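Local structure of aromatic amino acid exporter YddG (Starkeya novella, 5I20) at residues 30-35 with 198-203; 65-70 with 182-187; 95-100 with 154-159; 128-133 with 271-276. The protein exports amino acids of broad variety, among them L-threonine, L-methionine, L-lysine and L-glutamate, across the cell inner membrane. All blocks are in the same frame, centred on the assembly; numbering follows the deposited sequence.

Overall arrangement
Followed from the N terminus, the chain first lays down 30-35, 65-70, 95-100 and 128-133, one segment of each contact. The partners then arrive in reverse order for three of them: 154-159 closes contact 3, 182-187 closes contact 2 and 198-203 closes contact 1, so contact 3 nests inside contact 2 and contact 2 inside contact 1. Contact 4, closed last by 271-276, crosses all three. Contacts 1 and 2 share helix 181-199, meeting helices 32-53 and 65-88; the centres of the two contacts lie about 22 Å apart. Contact 3 joins helices 91-98 and 150-169 and touches contact 4, which joins helices 119-136 and 265-282. Contact 4 lies across the chain's centre from contacts 1 and 2.

Contact 1 (30-35 with 198-203); sequences VPPFLL and LFEPSV
Glu-200 reaches over Pro-31 to the first turn of helix 32-53, where its OE2 accepts the backbone N-H of Phe-33 (N to OE2 3.0 Å). The bond is fairly straight, with 158° at the hydrogen, although the nitrogen approaches from above the carboxylate plane. The side chain gets there by an unusual route: chi1 is -132°, off the staggered positions, and the chain bends again at chi2. Its aliphatic part crosses the Pro-31 ring obliquely, with CG 3.4 Å from Pro-31 CB. Beyond the bend, the carboxylate carbon sits at the edge of the Phe-33 ring, in its plane; OE1 comes within 3.4 Å of Phe-33 CD2, and the planes of ring and carboxylate are 66° apart.

Pro-31 holds the N-cap position and Pro-32 has no N-H to give, so the carboxylate takes the first backbone N-H that the helix offers at its periplasmic end. The periplasmic loop after helix 181-199 thus covers the start of transmembrane helix 32-53, joining the two EamA family regions. The partial positive charge of this helix end would probably favour the ionised acid. An alanine in place of Glu-200 would probably leave the Phe-33 N-H without this acceptor and open a gap beside Pro-31 CB.

Past Glu-200, 201-203 turns back through an inverse gamma turn centred on Ser-202, with Val-203 N bonded to Pro-201 O. This brings Val-203 O to 3.4 Å from Pro-31 CD and 3.6 Å from Leu-34 CD2, while Val-203 CB packs 3.9 Å from Pro-31 CD. The Phe-33 ring also meets Phe-83 of helix 65-88 edge-to-face.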
# COMPACT_ATOMS: atom_id res chain seq x y z
N VAL A 30 18.45 -4.06 -8.56
CA VAL A 30 18.55 -3.98 -7.11
C VAL A 30 17.46 -4.83 -6.45
O VAL A 30 16.27 -4.57 -6.64
CB VAL A 30 18.43 -2.53 -6.61
CG1 VAL A 30 18.44 -2.50 -5.09
CG2 VAL A 30 19.55 -1.68 -7.18
N PRO A 31 17.88 -5.84 -5.68
CA PRO A 31 16.99 -6.80 -5.02
C PRO A 31 16.10 -6.15 -3.95
O PRO A 31 16.49 -5.14 -3.37
CB PRO A 31 17.96 -7.80 -4.40
CG PRO A 31 19.23 -7.05 -4.22
CD PRO A 31 19.30 -6.10 -5.38
N PRO A 32 14.91 -6.73 -3.70
CA PRO A 32 13.85 -6.11 -2.89
C PRO A 32 14.21 -5.79 -1.44
O PRO A 32 13.84 -4.71 -0.96
CB PRO A 32 12.72 -7.15 -2.94
CG PRO A 32 13.41 -8.44 -3.22
CD PRO A 32 14.52 -8.08 -4.16
N PHE A 33 14.89 -6.70 -0.75
CA PHE A 33 15.16 -6.50 0.68
C PHE A 33 16.17 -5.38 0.93
O PHE A 33 16.00 -4.59 1.86
CB PHE A 33 15.66 -7.80 1.31
CG PHE A 33 14.56 -8.70 1.77
CD1 PHE A 33 13.69 -8.30 2.78
CD2 PHE A 33 14.38 -9.95 1.21
CE1 PHE A 33 12.67 -9.12 3.21
CE2 PHE A 33 13.36 -10.78 1.64
CZ PHE A 33 12.51 -10.37 2.64
N LEU A 34 17.21 -5.32 0.11
CA LEU A 34 18.18 -4.24 0.20
C LEU A 34 17.51 -2.91 -0.13
O LEU A 34 17.77 -1.90 0.51
CB LEU A 34 19.36 -4.48 -0.74
CG LEU A 34 20.46 -3.42 -0.66
CD1 LEU A 34 21.11 -3.42 0.72
CD2 LEU A 34 21.50 -3.63 -1.74
N LEU A 35 16.64 -2.93 -1.14
CA LEU A 35 15.92 -1.73 -1.56
C LEU A 35 14.98 -1.27 -0.46
O LEU A 35 14.78 -0.07 -0.25
CB LEU A 35 15.15 -1.99 -2.86
CG LEU A 35 14.52 -0.79 -3.56
CD1 LEU A 35 15.59 0.20 -4.02
CD2 LEU A 35 13.67 -1.23 -4.74
N LEU A 198 21.56 -12.48 4.18
CA LEU A 198 21.30 -13.91 4.20
C LEU A 198 20.86 -14.48 2.85
O LEU A 198 21.41 -15.48 2.38
CB LEU A 198 20.25 -14.24 5.26
CG LEU A 198 20.76 -14.68 6.64
CD1 LEU A 198 21.83 -13.73 7.17
CD2 LEU A 198 19.61 -14.79 7.63
N PHE A 199 19.86 -13.85 2.22
CA PHE A 199 19.22 -14.44 1.05
C PHE A 199 19.45 -13.67 -0.25
O PHE A 199 18.96 -14.07 -1.30
CB PHE A 199 17.71 -14.57 1.27
CG PHE A 199 17.33 -15.20 2.57
CD1 PHE A 199 18.07 -16.25 3.10
CD2 PHE A 199 16.22 -14.75 3.27
CE1 PHE A 199 17.71 -16.84 4.30
CE2 PHE A 199 15.86 -15.33 4.47
CZ PHE A 199 16.60 -16.37 4.98
N GLU A 200 20.18 -12.56 -0.17
CA GLU A 200 20.22 -11.62 -1.29
C GLU A 200 21.57 -11.53 -2.00
O GLU A 200 22.63 -11.61 -1.36
CB GLU A 200 19.82 -10.23 -0.80
CG GLU A 200 18.80 -9.53 -1.65
CD GLU A 200 17.37 -9.86 -1.26
OE1 GLU A 200 17.16 -10.87 -0.56
OE2 GLU A 200 16.46 -9.10 -1.65
N PRO A 201 21.54 -11.36 -3.33
CA PRO A 201 22.73 -11.02 -4.11
C PRO A 201 23.12 -9.56 -3.88
O PRO A 201 22.25 -8.69 -3.87
CB PRO A 201 22.28 -11.25 -5.56
CG PRO A 201 20.81 -11.05 -5.52
CD PRO A 201 20.36 -11.58 -4.19
N SER A 202 24.41 -9.30 -3.69
CA SER A 202 24.88 -7.97 -3.34
C SER A 202 24.93 -7.02 -4.54
O SER A 202 26.00 -6.73 -5.07
CB SER A 202 26.27 -8.06 -2.70
OG SER A 202 26.74 -6.79 -2.32
N VAL A 203 23.76 -6.55 -4.96
CA VAL A 203 23.69 -5.58 -6.05
C VAL A 203 23.20 -4.23 -5.52
O VAL A 203 22.01 -4.06 -5.23
CB VAL A 203 22.76 -6.06 -7.18
CG1 VAL A 203 22.70 -5.03 -8.30
CG2 VAL A 203 23.24 -7.40 -7.72

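Contact 2 (65-70 with 182-187); sequences WPVWVH and AGFCLA
Phe-184 pushes the CE1-CZ edge of its ring against Val-67 and the neighbouring Trp-68, touching the backbone of helix 65-88 as well as its side chains. Its CZ lies 3.4 Å from Val-67 O and 3.9 Å from Val-67 CG1, the methyl sitting at the ring edge, in its plane. The two side chains cross at about a right angle. On the Trp-68 side, Phe-184 CE1 is 4.0 Å from Trp-68 CE3. The six-membered indole ring and the phenyl ring form an oblique pair, with planes 85° apart and centroids separated by 5.9 Å.

With CG anti to the carbonyl carbon (chi1 -63°), Trp-68 carries its indole to the other helix, where CZ3 lies 3.9 Å from Gly-183 C, which is at the ring edge, near its plane. A CB on Gly-183 would fall 3.0 Å from Trp-68 CH2, a clash, which gives the geometric reason a glycine suits this place.

The segments belong to transmembrane helices 65-88 and 181-199, whose local axes approach only to 10.3 Å at a crossing angle of -58°; large rings span that separation near the cytoplasmic start of both helices. An alanine in place of Phe-184 would probably open a gap beside Val-67 CG1 and Val-67 O and take from Trp-68 CE3 its aromatic neighbour. His-70 ND1 lies loosely near Phe-184 CE2, while its NE2 is hydrogen-bonded to Tyr-166 O and its ring stacks with those of Phe-173 and Tyr-166.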
# COMPACT_ATOMS: atom_id res chain seq x y z
N TRP A 65 4.98 -3.21 24.11
CA TRP A 65 5.27 -4.21 23.08
C TRP A 65 4.13 -4.49 22.08
O TRP A 65 4.42 -4.87 20.94
CB TRP A 65 5.72 -5.53 23.73
CG TRP A 65 4.66 -6.24 24.53
CD1 TRP A 65 4.44 -6.14 25.87
CD2 TRP A 65 3.69 -7.17 24.03
NE1 TRP A 65 3.39 -6.94 26.24
CE2 TRP A 65 2.91 -7.58 25.13
CE3 TRP A 65 3.40 -7.68 22.76
CZ2 TRP A 65 1.86 -8.49 25.00
CZ3 TRP A 65 2.36 -8.59 22.63
CH2 TRP A 65 1.60 -8.98 23.75
N PRO A 66 2.85 -4.33 22.47
CA PRO A 66 1.85 -4.59 21.42
C PRO A 66 1.91 -3.57 20.28
O PRO A 66 1.49 -3.87 19.17
CB PRO A 66 0.51 -4.49 22.16
CG PRO A 66 0.84 -4.75 23.58
CD PRO A 66 2.20 -4.15 23.79
N VAL A 67 2.43 -2.37 20.57
CA VAL A 67 2.59 -1.34 19.55
C VAL A 67 3.67 -1.76 18.54
O VAL A 67 3.49 -1.61 17.33
CB VAL A 67 2.96 0.02 20.18
CG1 VAL A 67 3.31 1.03 19.11
CG2 VAL A 67 1.82 0.53 21.05
N TRP A 68 4.77 -2.31 19.05
CA TRP A 68 5.87 -2.76 18.20
C TRP A 68 5.52 -4.03 17.43
O TRP A 68 5.97 -4.21 16.30
CB TRP A 68 7.12 -3.00 19.04
CG TRP A 68 7.62 -1.76 19.69
CD1 TRP A 68 7.55 -1.43 21.01
CD2 TRP A 68 8.27 -0.66 19.04
NE1 TRP A 68 8.12 -0.20 21.22
CE2 TRP A 68 8.57 0.30 20.03
CE3 TRP A 68 8.63 -0.39 17.71
CZ2 TRP A 68 9.20 1.50 19.74
CZ3 TRP A 68 9.26 0.80 17.43
CH2 TRP A 68 9.55 1.73 18.44
N VAL A 69 4.73 -4.91 18.05
CA VAL A 69 4.30 -6.12 17.37
C VAL A 69 3.43 -5.74 16.18
O VAL A 69 3.57 -6.30 15.09
CB VAL A 69 3.54 -7.07 18.32
CG1 VAL A 69 2.84 -8.17 17.54
CG2 VAL A 69 4.48 -7.66 19.35
N HIS A 70 2.55 -4.77 16.40
CA HIS A 70 1.65 -4.27 15.37
C HIS A 70 2.40 -3.62 14.21
O HIS A 70 2.17 -3.96 13.05
CB HIS A 70 0.66 -3.28 16.00
CG HIS A 70 -0.05 -2.41 15.01
ND1 HIS A 70 0.22 -1.07 14.86
CD2 HIS A 70 -1.04 -2.69 14.13
CE1 HIS A 70 -0.56 -0.56 13.93
NE2 HIS A 70 -1.34 -1.52 13.47
N ALA A 182 7.98 5.94 12.20
CA ALA A 182 9.41 6.03 11.93
C ALA A 182 10.15 4.87 12.60
O ALA A 182 11.08 4.31 12.03
CB ALA A 182 9.96 7.37 12.41
N GLY A 183 9.72 4.53 13.81
CA GLY A 183 10.29 3.40 14.52
C GLY A 183 9.98 2.09 13.82
O GLY A 183 10.81 1.18 13.80
N PHE A 184 8.79 2.01 13.24
CA PHE A 184 8.38 0.84 12.47
C PHE A 184 9.24 0.70 11.23
O PHE A 184 9.67 -0.40 10.88
CB PHE A 184 6.91 0.93 12.06
CG PHE A 184 5.95 0.99 13.22
CD1 PHE A 184 6.32 0.56 14.48
CD2 PHE A 184 4.66 1.48 13.03
CE1 PHE A 184 5.42 0.62 15.53
CE2 PHE A 184 3.77 1.54 14.07
CZ PHE A 184 4.15 1.11 15.33
N CYS A 185 9.49 1.82 10.56
CA CYS A 185 10.27 1.82 9.33
C CYS A 185 11.73 1.45 9.59
O CYS A 185 12.31 0.64 8.87
CB CYS A 185 10.19 3.18 8.64
SG CYS A 185 8.58 3.54 7.90
N LEU A 186 12.32 2.05 10.62
CA LEU A 186 13.71 1.78 10.96
C LEU A 186 13.90 0.33 11.38
O LEU A 186 14.88 -0.32 10.98
CB LEU A 186 14.20 2.72 12.07
CG LEU A 186 14.31 4.19 11.67
CD1 LEU A 186 14.74 5.05 12.85
CD2 LEU A 186 15.27 4.36 10.50
N ALA A 187 12.97 -0.18 12.17
CA ALA A 187 13.00 -1.58 12.59
C ALA A 187 12.85 -2.50 11.38
O ALA A 187 13.58 -3.48 11.24
CB ALA A 187 11.91 -1.87 13.61

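Contact 3 (95-100 with 154-159); sequences GLVAYL and LAAAAC. With OLC ((2R)-2,3-dihydroxypropyl (9Z)-octadec-9-enoate), chain G.
The backbones draw close at Ala-98 and Ala-156, whose CA atoms are 4.9 Å apart, and Ala-98 CA makes a CA-H...O contact with Ala-156 O at 3.6 Å and 139° at the hydrogen. Val-97 packs beside this pair. With CG1 anti to its own backbone N (chi1 171°), that methyl reaches across to Ala-156 CB at 3.7 Å and to the backbone N of Ala-157 at 3.5 Å.

Small alanine side chains on both transmembrane helices are consistent with so near an approach. Here helix 91-98 runs out: Tyr-99 leaves helical geometry and a second helix, 101-108, follows, so the transmembrane span is discontinuous at this contact.

One turn on from Ala-156, Cys-159 SG lies 4.3 Å from Ala-98 CB, and both touch the bound monoolein. Its C14 is 3.7 Å from Ala-98 CB and its C13 is 3.8 Å from Cys-159 SG. The lipid chain runs close to the centre of the protein, consistent with a place in the large central cavity that binds substrates. Tyr-82 of helix 65-88 also packs on Ala-98 and Cys-159.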
# COMPACT_ATOMS: atom_id res chain seq x y z
N GLY A 95 0.44 -9.67 -8.06
CA GLY A 95 -0.05 -8.33 -7.82
C GLY A 95 -1.56 -8.27 -7.69
O GLY A 95 -2.09 -7.51 -6.87
N LEU A 96 -2.25 -9.07 -8.49
CA LEU A 96 -3.71 -9.12 -8.44
C LEU A 96 -4.20 -9.73 -7.13
O LEU A 96 -5.14 -9.22 -6.53
CB LEU A 96 -4.27 -9.92 -9.63
CG LEU A 96 -5.79 -10.05 -9.62
CD1 LEU A 96 -6.45 -8.67 -9.68
CD2 LEU A 96 -6.30 -10.93 -10.75
N VAL A 97 -3.57 -10.82 -6.70
CA VAL A 97 -3.98 -11.46 -5.45
C VAL A 97 -3.72 -10.52 -4.27
O VAL A 97 -4.60 -10.34 -3.42
CB VAL A 97 -3.24 -12.81 -5.23
CG1 VAL A 97 -3.51 -13.34 -3.83
CG2 VAL A 97 -3.68 -13.82 -6.27
N ALA A 98 -2.54 -9.91 -4.23
CA ALA A 98 -2.22 -8.94 -3.18
C ALA A 98 -3.21 -7.78 -3.16
O ALA A 98 -3.53 -7.24 -2.10
CB ALA A 98 -0.80 -8.43 -3.35
N TYR A 99 -3.71 -7.38 -4.33
CA TYR A 99 -4.60 -6.23 -4.40
C TYR A 99 -6.04 -6.58 -4.05
O TYR A 99 -6.98 -5.87 -4.42
CB TYR A 99 -4.53 -5.56 -5.78
CG TYR A 99 -3.90 -4.19 -5.69
CD1 TYR A 99 -4.62 -3.12 -5.17
CD2 TYR A 99 -2.59 -3.97 -6.09
CE1 TYR A 99 -4.05 -1.86 -5.07
CE2 TYR A 99 -2.01 -2.71 -5.99
CZ TYR A 99 -2.75 -1.67 -5.48
OH TYR A 99 -2.19 -0.41 -5.38
N LEU A 100 -6.20 -7.68 -3.32
CA LEU A 100 -7.43 -7.94 -2.59
C LEU A 100 -7.46 -7.09 -1.32
O LEU A 100 -8.50 -6.97 -0.68
CB LEU A 100 -7.56 -9.42 -2.25
CG LEU A 100 -8.01 -10.34 -3.38
CD1 LEU A 100 -7.83 -11.80 -3.00
CD2 LEU A 100 -9.46 -10.05 -3.74
N LEU A 154 -0.60 -17.80 -2.34
CA LEU A 154 -0.86 -17.83 -0.90
C LEU A 154 -0.02 -16.78 -0.18
O LEU A 154 -0.52 -16.06 0.69
CB LEU A 154 -0.57 -19.22 -0.33
CG LEU A 154 -1.44 -20.36 -0.87
CD1 LEU A 154 -1.02 -21.70 -0.28
CD2 LEU A 154 -2.92 -20.08 -0.59
N ALA A 155 1.25 -16.68 -0.56
CA ALA A 155 2.13 -15.64 -0.04
C ALA A 155 1.55 -14.27 -0.36
O ALA A 155 1.52 -13.38 0.49
CB ALA A 155 3.53 -15.78 -0.61
N ALA A 156 1.08 -14.11 -1.59
CA ALA A 156 0.46 -12.86 -2.01
C ALA A 156 -0.82 -12.59 -1.22
O ALA A 156 -1.13 -11.44 -0.90
CB ALA A 156 0.17 -12.89 -3.51
N ALA A 157 -1.55 -13.65 -0.89
CA ALA A 157 -2.75 -13.51 -0.08
C ALA A 157 -2.39 -13.16 1.36
O ALA A 157 -3.09 -12.38 2.01
CB ALA A 157 -3.58 -14.79 -0.12
N ALA A 158 -1.31 -13.75 1.86
CA ALA A 158 -0.84 -13.47 3.22
C ALA A 158 -0.45 -12.00 3.35
O ALA A 158 -0.74 -11.35 4.35
CB ALA A 158 0.35 -14.37 3.57
N CYS A 159 0.23 -11.51 2.32
CA CYS A 159 0.61 -10.11 2.21
C CYS A 159 -0.60 -9.19 2.31
O CYS A 159 -0.59 -8.20 3.05
CB CYS A 159 1.35 -9.88 0.88
SG CYS A 159 1.43 -8.17 0.34
C10 OLC G . 0.21 -1.06 0.09
C9 OLC G . 1.11 0.11 0.25
C11 OLC G . 0.76 -2.43 0.29
C8 OLC G . 2.55 -0.08 0.59
C16 OLC G . 1.15 -4.28 -4.40
C12 OLC G . 0.02 -3.40 -0.56
C7 OLC G . 3.40 0.07 -0.62
C15 OLC G . 1.64 -4.98 -3.18
C13 OLC G . 0.91 -4.56 -0.88
C6 OLC G . 4.83 -0.09 -0.25
C14 OLC G . 0.52 -5.14 -2.20
C5 OLC G . 5.43 -1.21 -1.03
C4 OLC G . 6.92 -1.13 -0.98
C3 OLC G . 7.51 -2.13 -1.92
C2 OLC G . 8.98 -1.91 -2.03

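Contact 4 (128-133 with 271-276); sequences GLAGTV and CALIVG
Leu-273 turns its branched end onto the backbone of helix 119-136, where Ala-130 and Gly-131 receive it. Its CG stands anti to the carbonyl carbon (chi1 -78°), and from there CD1 comes within 3.6 Å of Gly-131 N and 3.7 Å of Gly-131 CA. The same methyl meets Ala-130 CB at 4.0 Å, so a single branch of the leucine makes both contacts. A glycine suits the receiving position, since a CB on Gly-131 would point toward the other helix and lie 3.5 Å from Leu-273 CB.

One turn earlier, Gly-128 stands opposite Ile-274, with the CA atoms 4.9 Å apart. Ile-274 faces it with the ethyl branch: its CG1 is 4.4 Å from Gly-128 CA, a looser touch than that of the leucine. Within these segments, the two glycines lie at the closest backbone approaches. The segments form an antiparallel pairing of two transmembrane helices, with 165° between directions and axes 7.9 Å apart, which joins the two EamA family regions of this DMT-superfamily transporter.

Thr-132 turns its hydroxyl back along its own helix instead of across: OG1 donates to Gly-128 O over 2.9 Å. That oxygen also accepts Thr-132 N, and the two donors reach it from opposite faces of the carbonyl plane, OG1 tilted 31° out of it.

Tyr-245 links the flanks of helices 119-136 and 265-282 by touching Leu-129, Thr-132 and Ile-274. Helix 246-258 packs alongside both, with Pro-248 touching Thr-132, Ala-246 touching Ile-274 and Val-249 touching Cys-271, while Leu-129 leans on Leu-100 beyond the end of helix 91-98.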
# COMPACT_ATOMS: atom_id res chain seq x y z
N GLY A 128 -14.13 -1.28 -7.69
CA GLY A 128 -12.72 -0.97 -7.75
C GLY A 128 -11.88 -2.20 -8.02
O GLY A 128 -10.92 -2.15 -8.79
N LEU A 129 -12.24 -3.31 -7.39
CA LEU A 129 -11.56 -4.58 -7.64
C LEU A 129 -11.79 -4.99 -9.09
O LEU A 129 -10.89 -5.50 -9.75
CB LEU A 129 -12.03 -5.67 -6.69
CG LEU A 129 -11.41 -7.06 -6.94
CD1 LEU A 129 -9.89 -7.01 -6.84
CD2 LEU A 129 -11.98 -8.11 -6.00
N ALA A 130 -13.01 -4.77 -9.57
CA ALA A 130 -13.37 -5.09 -10.95
C ALA A 130 -12.49 -4.33 -11.94
O ALA A 130 -12.05 -4.89 -12.95
CB ALA A 130 -14.83 -4.78 -11.20
N GLY A 131 -12.23 -3.06 -11.65
CA GLY A 131 -11.40 -2.23 -12.51
C GLY A 131 -9.96 -2.70 -12.50
O GLY A 131 -9.28 -2.68 -13.52
N THR A 132 -9.50 -3.14 -11.33
CA THR A 132 -8.14 -3.63 -11.16
C THR A 132 -7.94 -4.92 -11.94
O THR A 132 -6.89 -5.12 -12.56
CB THR A 132 -7.82 -3.85 -9.67
OG1 THR A 132 -8.04 -2.64 -8.95
CG2 THR A 132 -6.37 -4.28 -9.48
N VAL A 133 -8.94 -5.80 -11.92
CA VAL A 133 -8.90 -7.05 -12.68
C VAL A 133 -8.79 -6.80 -14.18
O VAL A 133 -7.98 -7.43 -14.87
CB VAL A 133 -10.15 -7.91 -12.40
CG1 VAL A 133 -10.25 -9.08 -13.38
CG2 VAL A 133 -10.14 -8.43 -10.97
N CYS A 271 -11.00 3.16 -15.21
CA CYS A 271 -11.28 4.54 -14.81
C CYS A 271 -12.75 4.75 -14.44
O CYS A 271 -13.05 5.30 -13.39
CB CYS A 271 -10.89 5.51 -15.92
SG CYS A 271 -9.12 5.82 -16.08
N ALA A 272 -13.65 4.31 -15.32
CA ALA A 272 -15.07 4.45 -15.07
C ALA A 272 -15.49 3.72 -13.80
O ALA A 272 -16.26 4.24 -12.99
CB ALA A 272 -15.87 3.94 -16.26
N LEU A 273 -14.97 2.51 -13.62
CA LEU A 273 -15.35 1.67 -12.49
C LEU A 273 -14.90 2.25 -11.15
O LEU A 273 -15.62 2.14 -10.15
CB LEU A 273 -14.78 0.26 -12.67
CG LEU A 273 -15.56 -0.62 -13.65
CD1 LEU A 273 -14.80 -1.90 -13.96
CD2 LEU A 273 -16.94 -0.94 -13.10
N ILE A 274 -13.72 2.87 -11.11
CA ILE A 274 -13.20 3.39 -9.86
C ILE A 274 -13.79 4.78 -9.58
O ILE A 274 -13.97 5.16 -8.42
CB ILE A 274 -11.64 3.44 -9.86
CG1 ILE A 274 -11.09 3.00 -8.50
CG2 ILE A 274 -11.11 4.81 -10.26
CD1 ILE A 274 -11.22 4.04 -7.41
N VAL A 275 -14.13 5.51 -10.63
CA VAL A 275 -14.83 6.78 -10.45
C VAL A 275 -16.25 6.50 -9.96
O VAL A 275 -16.72 7.12 -9.00
CB VAL A 275 -14.87 7.63 -11.74
CG1 VAL A 275 -15.83 8.79 -11.59
CG2 VAL A 275 -13.47 8.14 -12.07
N GLY A 276 -16.91 5.55 -10.60
CA GLY A 276 -18.25 5.15 -10.20
C GLY A 276 -18.27 4.53 -8.81
O GLY A 276 -19.19 4.75 -8.03